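TqaA (Penicillium aethiopicum, PDB 5DLK) is a fungal nonribosomal peptide synthetase whose terminal condensation-like domain, the part described here, probably releases the finished peptide by macrocyclization. Local coordinates at residues 284-296 / 452-464. Residues are numbered along the deposited sequence; the frame is centred on the assembly and turned at random.
Sequences ATLVKAATALFLS and LANNISAIITKFS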
ATOM      1  N   ALA A 284       1.401 -10.387 -13.164  1.00 15.87           N
ATOM      2  CA  ALA A 284       2.355  -9.339 -12.788  1.00 16.95           C
ATOM      3  C   ALA A 284       3.565  -9.336 -13.730  1.00 16.51           C
ATOM      4  O   ALA A 284       4.039  -8.278 -14.140  1.00 16.90           O
ATOM      5  CB  ALA A 284       2.814  -9.516 -11.345  1.00 18.81           C
ATOM      6  N   THR A 285       4.052 -10.525 -14.066  1.00 16.02           N
ATOM      7  CA  THR A 285       5.165 -10.665 -15.007  1.00 15.86           C
ATOM      8  C   THR A 285       4.835 -10.077 -16.365  1.00 15.40           C
ATOM      9  O   THR A 285       5.638  -9.366 -16.974  1.00 14.67           O
ATOM     10  CB  THR A 285       5.558 -12.152 -15.156  1.00 15.85           C
ATOM     11  OG1 THR A 285       6.118 -12.579 -13.916  1.00 16.87           O
ATOM     12  CG2 THR A 285       6.612 -12.357 -16.262  1.00 16.20           C
ATOM     13  N   LEU A 286       3.641 -10.386 -16.849  1.00 15.72           N
ATOM     14  CA  LEU A 286       3.203  -9.885 -18.143  1.00 16.72           C
ATOM     15  C   LEU A 286       3.195  -8.349 -18.156  1.00 14.43           C
ATOM     16  O   LEU A 286       3.699  -7.720 -19.081  1.00 15.99           O
ATOM     17  CB  LEU A 286       1.814 -10.451 -18.472  1.00 20.18           C
ATOM     18  CG  LEU A 286       1.241 -10.088 -19.839  1.00 23.61           C
ATOM     19  CD1 LEU A 286       2.191 -10.530 -20.946  1.00 24.85           C
ATOM     20  CD2 LEU A 286      -0.094 -10.792 -20.008  1.00 23.60           C
ATOM     21  N   VAL A 287       2.669  -7.739 -17.095  1.00 13.25           N
ATOM     22  CA  VAL A 287       2.638  -6.294 -17.025  1.00 13.95           C
ATOM     23  C   VAL A 287       4.048  -5.690 -16.934  1.00 14.83           C
ATOM     24  O   VAL A 287       4.367  -4.692 -17.591  1.00 14.74           O
ATOM     25  CB  VAL A 287       1.820  -5.824 -15.808  1.00 18.99           C
ATOM     26  CG1 VAL A 287       1.948  -4.320 -15.654  1.00 19.51           C
ATOM     27  CG2 VAL A 287       0.355  -6.270 -15.959  1.00 19.12           C
ATOM     28  N   LYS A 288       4.888  -6.287 -16.101  1.00 14.27           N
ATOM     29  CA  LYS A 288       6.233  -5.745 -15.909  1.00 13.13           C
ATOM     30  C   LYS A 288       7.122  -5.971 -17.133  1.00 14.04           C
ATOM     31  O   LYS A 288       7.961  -5.118 -17.454  1.00 12.76           O
ATOM     32  CB  LYS A 288       6.845  -6.349 -14.633  1.00 13.60           C
ATOM     33  CG  LYS A 288       6.111  -5.748 -13.417  1.00 14.36           C
ATOM     34  CD  LYS A 288       6.271  -6.592 -12.172  1.00 20.89           C
ATOM     35  CE  LYS A 288       5.364  -6.025 -11.057  1.00 16.75           C
ATOM     36  NZ  LYS A 288       5.493  -6.806  -9.776  1.00 19.52           N
ATOM     37  N   ALA A 289       6.945  -7.102 -17.822  1.00 11.96           N
ATOM     38  CA  ALA A 289       7.699  -7.339 -19.059  1.00 12.66           C
ATOM     39  C   ALA A 289       7.305  -6.338 -20.122  1.00 13.90           C
ATOM     40  O   ALA A 289       8.155  -5.845 -20.861  1.00 12.36           O
ATOM     41  CB  ALA A 289       7.480  -8.750 -19.576  1.00 13.65           C
ATOM     42  N   ALA A 290       6.008  -6.031 -20.209  1.00 12.77           N
ATOM     43  CA  ALA A 290       5.549  -5.055 -21.187  1.00 13.91           C
ATOM     44  C   ALA A 290       6.173  -3.683 -20.899  1.00 13.74           C
ATOM     45  O   ALA A 290       6.607  -2.963 -21.809  1.00 15.80           O
ATOM     46  CB  ALA A 290       3.996  -4.959 -21.176  1.00 14.41           C
ATOM     47  N   THR A 291       6.209  -3.326 -19.623  1.00 12.46           N
ATOM     48  CA  THR A 291       6.806  -2.069 -19.195  1.00 13.38           C
ATOM     49  C   THR A 291       8.309  -2.038 -19.535  1.00 14.84           C
ATOM     50  O   THR A 291       8.834  -1.003 -19.976  1.00 13.33           O
ATOM     51  CB  THR A 291       6.590  -1.853 -17.690  1.00 14.10           C
ATOM     52  OG1 THR A 291       5.176  -1.811 -17.434  1.00 14.70           O
ATOM     53  CG2 THR A 291       7.228  -0.535 -17.235  1.00 16.89           C
ATOM     54  N   ALA A 292       8.987  -3.165 -19.345  1.00 12.52           N
ATOM     55  CA  ALA A 292      10.421  -3.224 -19.655  1.00 11.58           C
ATOM     56  C   ALA A 292      10.693  -3.028 -21.135  1.00 11.07           C
ATOM     57  O   ALA A 292      11.637  -2.333 -21.511  1.00 13.04           O
ATOM     58  CB  ALA A 292      11.024  -4.551 -19.197  1.00 12.47           C
ATOM     59  N   LEU A 293       9.862  -3.629 -21.976  1.00 12.49           N
ATOM     60  CA  LEU A 293      10.048  -3.477 -23.414  1.00 13.56           C
ATOM     61  C   LEU A 293       9.804  -2.028 -23.829  1.00 12.29           C
ATOM     62  O   LEU A 293      10.546  -1.475 -24.664  1.00 13.92           O
ATOM     63  CB  LEU A 293       9.123  -4.413 -24.199  1.00 13.45           C
ATOM     64  CG  LEU A 293       9.368  -4.336 -25.707  1.00 15.32           C
ATOM     65  CD1 LEU A 293      10.802  -4.751 -26.059  1.00 18.25           C
ATOM     66  CD2 LEU A 293       8.356  -5.208 -26.422  1.00 23.43           C
ATOM     67  N   PHE A 294       8.746  -1.437 -23.279  1.00 13.02           N
ATOM     68  CA  PHE A 294       8.419  -0.032 -23.511  1.00 14.55           C
ATOM     69  C   PHE A 294       9.622   0.845 -23.176  1.00 13.42           C
ATOM     70  O   PHE A 294      10.032   1.715 -23.978  1.00 14.36           O
ATOM     71  CB  PHE A 294       7.186   0.377 -22.680  1.00 13.78           C
ATOM     72  CG  PHE A 294       6.855   1.858 -22.754  1.00 15.66           C
ATOM     73  CD1 PHE A 294       6.012   2.337 -23.737  1.00 19.05           C
ATOM     74  CD2 PHE A 294       7.372   2.746 -21.818  1.00 19.00           C
ATOM     75  CE1 PHE A 294       5.696   3.711 -23.796  1.00 18.66           C
ATOM     76  CE2 PHE A 294       7.068   4.100 -21.874  1.00 20.12           C
ATOM     77  CZ  PHE A 294       6.233   4.577 -22.869  1.00 16.52           C
ATOM     78  N   LEU A 295      10.205   0.617 -21.998  1.00 12.11           N
ATOM     79  CA  LEU A 295      11.360   1.413 -21.603  1.00 13.58           C
ATOM     80  C   LEU A 295      12.596   1.135 -22.469  1.00 14.07           C
ATOM     81  O   LEU A 295      13.336   2.052 -22.805  1.00 14.69           O
ATOM     82  CB  LEU A 295      11.711   1.163 -20.139  1.00 13.72           C
ATOM     83  CG  LEU A 295      10.703   1.723 -19.118  1.00 15.21           C
ATOM     84  CD1 LEU A 295      11.084   1.236 -17.713  1.00 16.01           C
ATOM     85  CD2 LEU A 295      10.654   3.231 -19.163  1.00 19.08           C
ATOM     86  N   SER A 296      12.831  -0.122 -22.815  1.00 12.09           N
ATOM     87  CA  SER A 296      14.001  -0.457 -23.628  0.72 13.65           C
ATOM     88  C   SER A 296      13.956   0.329 -24.938  1.00 16.20           C
ATOM     89  O   SER A 296      14.968   0.847 -25.396  1.00 16.10           O
ATOM     90  CB  SER A 296      14.084  -1.962 -23.896  0.72 14.31           C
ATOM     91  OG  SER A 296      13.121  -2.412 -24.838  0.72 15.16           O
ATOM     92  N   LEU A 452       0.747   6.648 -22.589  1.00 22.03           N
ATOM     93  CA  LEU A 452       1.415   5.641 -21.774  1.00 17.81           C
ATOM     94  C   LEU A 452       0.479   4.464 -21.484  1.00 19.57           C
ATOM     95  O   LEU A 452       0.854   3.318 -21.673  1.00 18.75           O
ATOM     96  CB  LEU A 452       1.911   6.250 -20.459  1.00 17.16           C
ATOM     97  CG  LEU A 452       2.599   5.252 -19.530  1.00 16.69           C
ATOM     98  CD1 LEU A 452       3.839   4.638 -20.177  1.00 18.16           C
ATOM     99  CD2 LEU A 452       2.918   5.927 -18.190  1.00 15.65           C
ATOM    100  N   ALA A 453      -0.739   4.748 -21.023  1.00 17.05           N
ATOM    101  CA  ALA A 453      -1.677   3.670 -20.714  1.00 20.42           C
ATOM    102  C   ALA A 453      -2.017   2.862 -21.970  1.00 19.95           C
ATOM    103  O   ALA A 453      -2.137   1.632 -21.923  1.00 18.45           O
ATOM    104  CB  ALA A 453      -2.964   4.241 -20.058  1.00 21.54           C
ATOM    105  N   ASN A 454      -2.173   3.559 -23.094  1.00 17.31           N
ATOM    106  CA  ASN A 454      -2.448   2.902 -24.366  1.00 18.13           C
ATOM    107  C   ASN A 454      -1.315   1.993 -24.823  1.00 18.06           C
ATOM    108  O   ASN A 454      -1.550   0.860 -25.229  1.00 18.47           O
ATOM    109  CB  ASN A 454      -2.724   3.943 -25.449  1.00 21.20           C
ATOM    110  CG  ASN A 454      -4.141   4.498 -25.358  1.00 33.43           C
ATOM    111  OD1 ASN A 454      -4.993   3.929 -24.669  1.00 32.96           O
ATOM    112  ND2 ASN A 454      -4.395   5.610 -26.040  1.00 30.46           N
ATOM    113  N   ASN A 455      -0.094   2.511 -24.780  1.00 18.03           N
ATOM    114  CA  ASN A 455       1.068   1.736 -25.244  1.00 16.47           C
ATOM    115  C   ASN A 455       1.317   0.490 -24.388  1.00 18.11           C
ATOM    116  O   ASN A 455       1.529  -0.607 -24.909  1.00 17.93           O
ATOM    117  CB  ASN A 455       2.332   2.592 -25.223  1.00 18.68           C
ATOM    118  CG  ASN A 455       2.333   3.696 -26.268  1.00 29.29           C
ATOM    119  OD1 ASN A 455       3.154   4.610 -26.189  1.00 32.89           O
ATOM    120  ND2 ASN A 455       1.397   3.645 -27.218  1.00 23.38           N
ATOM    121  N   ILE A 456       1.324   0.686 -23.073  1.00 17.86           N
ATOM    122  CA  ILE A 456       1.528  -0.426 -22.139  1.00 17.38           C
ATOM    123  C   ILE A 456       0.453  -1.490 -22.349  1.00 16.70           C
ATOM    124  O   ILE A 456       0.761  -2.671 -22.457  1.00 15.05           O
ATOM    125  CB  ILE A 456       1.494   0.041 -20.657  1.00 17.04           C
ATOM    126  CG1 ILE A 456       2.647   1.011 -20.347  1.00 22.16           C
ATOM    127  CG2 ILE A 456       1.558  -1.157 -19.710  1.00 20.01           C
ATOM    128  CD1 ILE A 456       4.045   0.414 -20.551  1.00 21.71           C
ATOM    129  N   SER A 457      -0.812  -1.072 -22.428  1.00 16.44           N
ATOM    130  CA  SER A 457      -1.874  -2.050 -22.629  0.70 18.56           C
ATOM    131  C   SER A 457      -1.746  -2.758 -23.988  1.00 18.65           C
ATOM    132  O   SER A 457      -2.004  -3.957 -24.068  1.00 17.16           O
ATOM    133  CB  SER A 457      -3.255  -1.389 -22.474  0.70 19.58           C
ATOM    134  OG  SER A 457      -3.473  -0.424 -23.479  0.70 18.74           O
ATOM    135  N   ALA A 458      -1.321  -2.042 -25.029  1.00 16.79           N
ATOM    136  CA  ALA A 458      -1.149  -2.640 -26.352  1.00 17.40           C
ATOM    137  C   ALA A 458      -0.074  -3.725 -26.349  1.00 17.88           C
ATOM    138  O   ALA A 458      -0.225  -4.774 -26.980  1.00 16.96           O
ATOM    139  CB  ALA A 458      -0.798  -1.563 -27.392  1.00 18.76           C
ATOM    140  N   ILE A 459       1.024  -3.446 -25.658  1.00 14.83           N
ATOM    141  CA  ILE A 459       2.109  -4.430 -25.536  1.00 13.04           C
ATOM    142  C   ILE A 459       1.652  -5.654 -24.766  1.00 14.78           C
ATOM    143  O   ILE A 459       1.934  -6.786 -25.181  1.00 15.99           O
ATOM    144  CB  ILE A 459       3.355  -3.811 -24.853  1.00 15.71           C
ATOM    145  CG1 ILE A 459       3.912  -2.673 -25.713  1.00 18.91           C
ATOM    146  CG2 ILE A 459       4.456  -4.899 -24.647  1.00 14.11           C
ATOM    147  CD1 ILE A 459       4.715  -1.668 -24.904  1.00 20.11           C
ATOM    148  N   ILE A 460       0.935  -5.450 -23.661  1.00 12.75           N
ATOM    149  CA  ILE A 460       0.420  -6.584 -22.883  1.00 14.58           C
ATOM    150  C   ILE A 460      -0.432  -7.497 -23.779  1.00 16.59           C
ATOM    151  O   ILE A 460      -0.273  -8.720 -23.792  1.00 16.06           O
ATOM    152  CB  ILE A 460      -0.420  -6.108 -21.688  1.00 15.34           C
ATOM    153  CG1 ILE A 460       0.480  -5.423 -20.634  1.00 14.30           C
ATOM    154  CG2 ILE A 460      -1.147  -7.286 -21.049  1.00 15.19           C
ATOM    155  CD1 ILE A 460      -0.310  -4.698 -19.506  1.00 17.36           C
ATOM    156  N   THR A 461      -1.373  -6.888 -24.499  1.00 17.63           N
ATOM    157  CA  THR A 461      -2.221  -7.691 -25.387  1.00 16.80           C
ATOM    158  C   THR A 461      -1.416  -8.376 -26.503  1.00 18.46           C
ATOM    159  O   THR A 461      -1.678  -9.521 -26.852  1.00 19.81           O
ATOM    160  CB  THR A 461      -3.330  -6.836 -26.005  1.00 20.67           C
ATOM    161  OG1 THR A 461      -4.176  -6.369 -24.952  1.00 17.82           O
ATOM    162  CG2 THR A 461      -4.145  -7.664 -26.982  1.00 19.90           C
ATOM    163  N   LYS A 462      -0.421  -7.686 -27.045  1.00 17.30           N
ATOM    164  CA  LYS A 462       0.397  -8.297 -28.092  1.00 17.55           C
ATOM    165  C   LYS A 462       1.182  -9.501 -27.549  1.00 19.95           C
ATOM    166  O   LYS A 462       1.258 -10.551 -28.192  1.00 18.22           O
ATOM    167  CB  LYS A 462       1.338  -7.257 -28.693  1.00 21.96           C
ATOM    168  CG  LYS A 462       2.072  -7.731 -29.941  1.00 34.33           C
ATOM    169  CD  LYS A 462       2.432  -6.556 -30.850  1.00 40.84           C
ATOM    170  CE  LYS A 462       1.193  -5.752 -31.230  1.00 40.19           C
ATOM    171  NZ  LYS A 462       1.509  -4.654 -32.193  1.00 39.43           N
ATOM    172  N   PHE A 463       1.757  -9.344 -26.362  1.00 16.52           N
ATOM    173  CA  PHE A 463       2.489 -10.440 -25.720  1.00 18.63           C
ATOM    174  C   PHE A 463       1.593 -11.665 -25.522  1.00 20.05           C
ATOM    175  O   PHE A 463       2.003 -12.802 -25.771  1.00 21.37           O
ATOM    176  CB  PHE A 463       3.042  -9.995 -24.366  1.00 17.70           C
ATOM    177  CG  PHE A 463       4.314  -9.160 -24.438  1.00 16.20           C
ATOM    178  CD1 PHE A 463       4.865  -8.775 -25.639  1.00 16.64           C
ATOM    179  CD2 PHE A 463       4.947  -8.775 -23.255  1.00 18.56           C
ATOM    180  CE1 PHE A 463       6.027  -7.992 -25.683  1.00 16.79           C
ATOM    181  CE2 PHE A 463       6.115  -8.016 -23.279  1.00 18.14           C
ATOM    182  CZ  PHE A 463       6.663  -7.631 -24.476  1.00 15.45           C
ATOM    183  N   SER A 464       0.369 -11.405 -25.075  1.00 18.98           N
ATOM    184  CA  SER A 464      -0.623 -12.426 -24.778  1.00 21.09           C
ATOM    185  C   SER A 464      -1.060 -13.163 -26.046  1.00 22.82           C
ATOM    186  O   SER A 464      -1.187 -14.396 -26.072  1.00 23.37           O
ATOM    187  CB  SER A 464      -1.838 -11.762 -24.101  1.00 25.56           C
ATOM    188  OG  SER A 464      -2.938 -12.648 -24.008  1.00 33.68           O
TER
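Ala290 meets Ile459 where helices 284-296 and 452-464 run closest, their axes 8.7 Å apart and their directions 119° from each other. The CB of Ala290 is a small knob in a hole made by Ile456, Ile459, Ile460 and Phe463, and lies 3.5 Å from CG2 of Ile459 and 3.6 Å from CG1 of Ile460. A methyl suits this spot, because it fills the hole while letting the two backbones draw near. Phe463 is the reciprocal knob: its ring slots among Leu286, Ala289, Ala290 and Leu293, with Leu293 CD2 at its edge, 3.5 Å from CZ. Ile459 CG2 covers one face of this ring, offset toward the rim, so the same CG2 methyl branch packs on both Ala290 and Phe463. Behind Ala290, Ile460 sends CD1 to Val287 CG2, and Val287 and Thr291 turn onward to strand 386-390. Thr291 can stand in this apolar layer because its hydroxyl donates to Val287 O, 3.0 Å from OG1.

Toward Phe294 the contact becomes more open, and Phe294, Leu452 and Asn455 are all partly exposed. Phe294 puts its ring as a knob among Leu452, Asn455, Ile456 and Ile459, its CZ 3.6 Å from Leu452 CD1; the chi1 of 174°, which sets CG opposite the backbone N, carries the ring there. Asn455 OD1 lies in the ring plane at the edge, 3.6 Å from Phe294 CE1, while ND2 is hydrogen-bonded to Glu451 OE2; an amide fits this border, being able to touch a ring and still serve a polar neighbour. An alanine in place of Phe294 would keep CB against Ile456 and Ile459 but would probably leave a gap where the ring now lies between Leu452 CD1 and Asn455. Ala290 and Phe294 from one helix and Phe463 from the other interlock as knobs into holes, here joining two helices beside the six-stranded sheet of a condensation domain of the CoA-dependent acyltransferase fold.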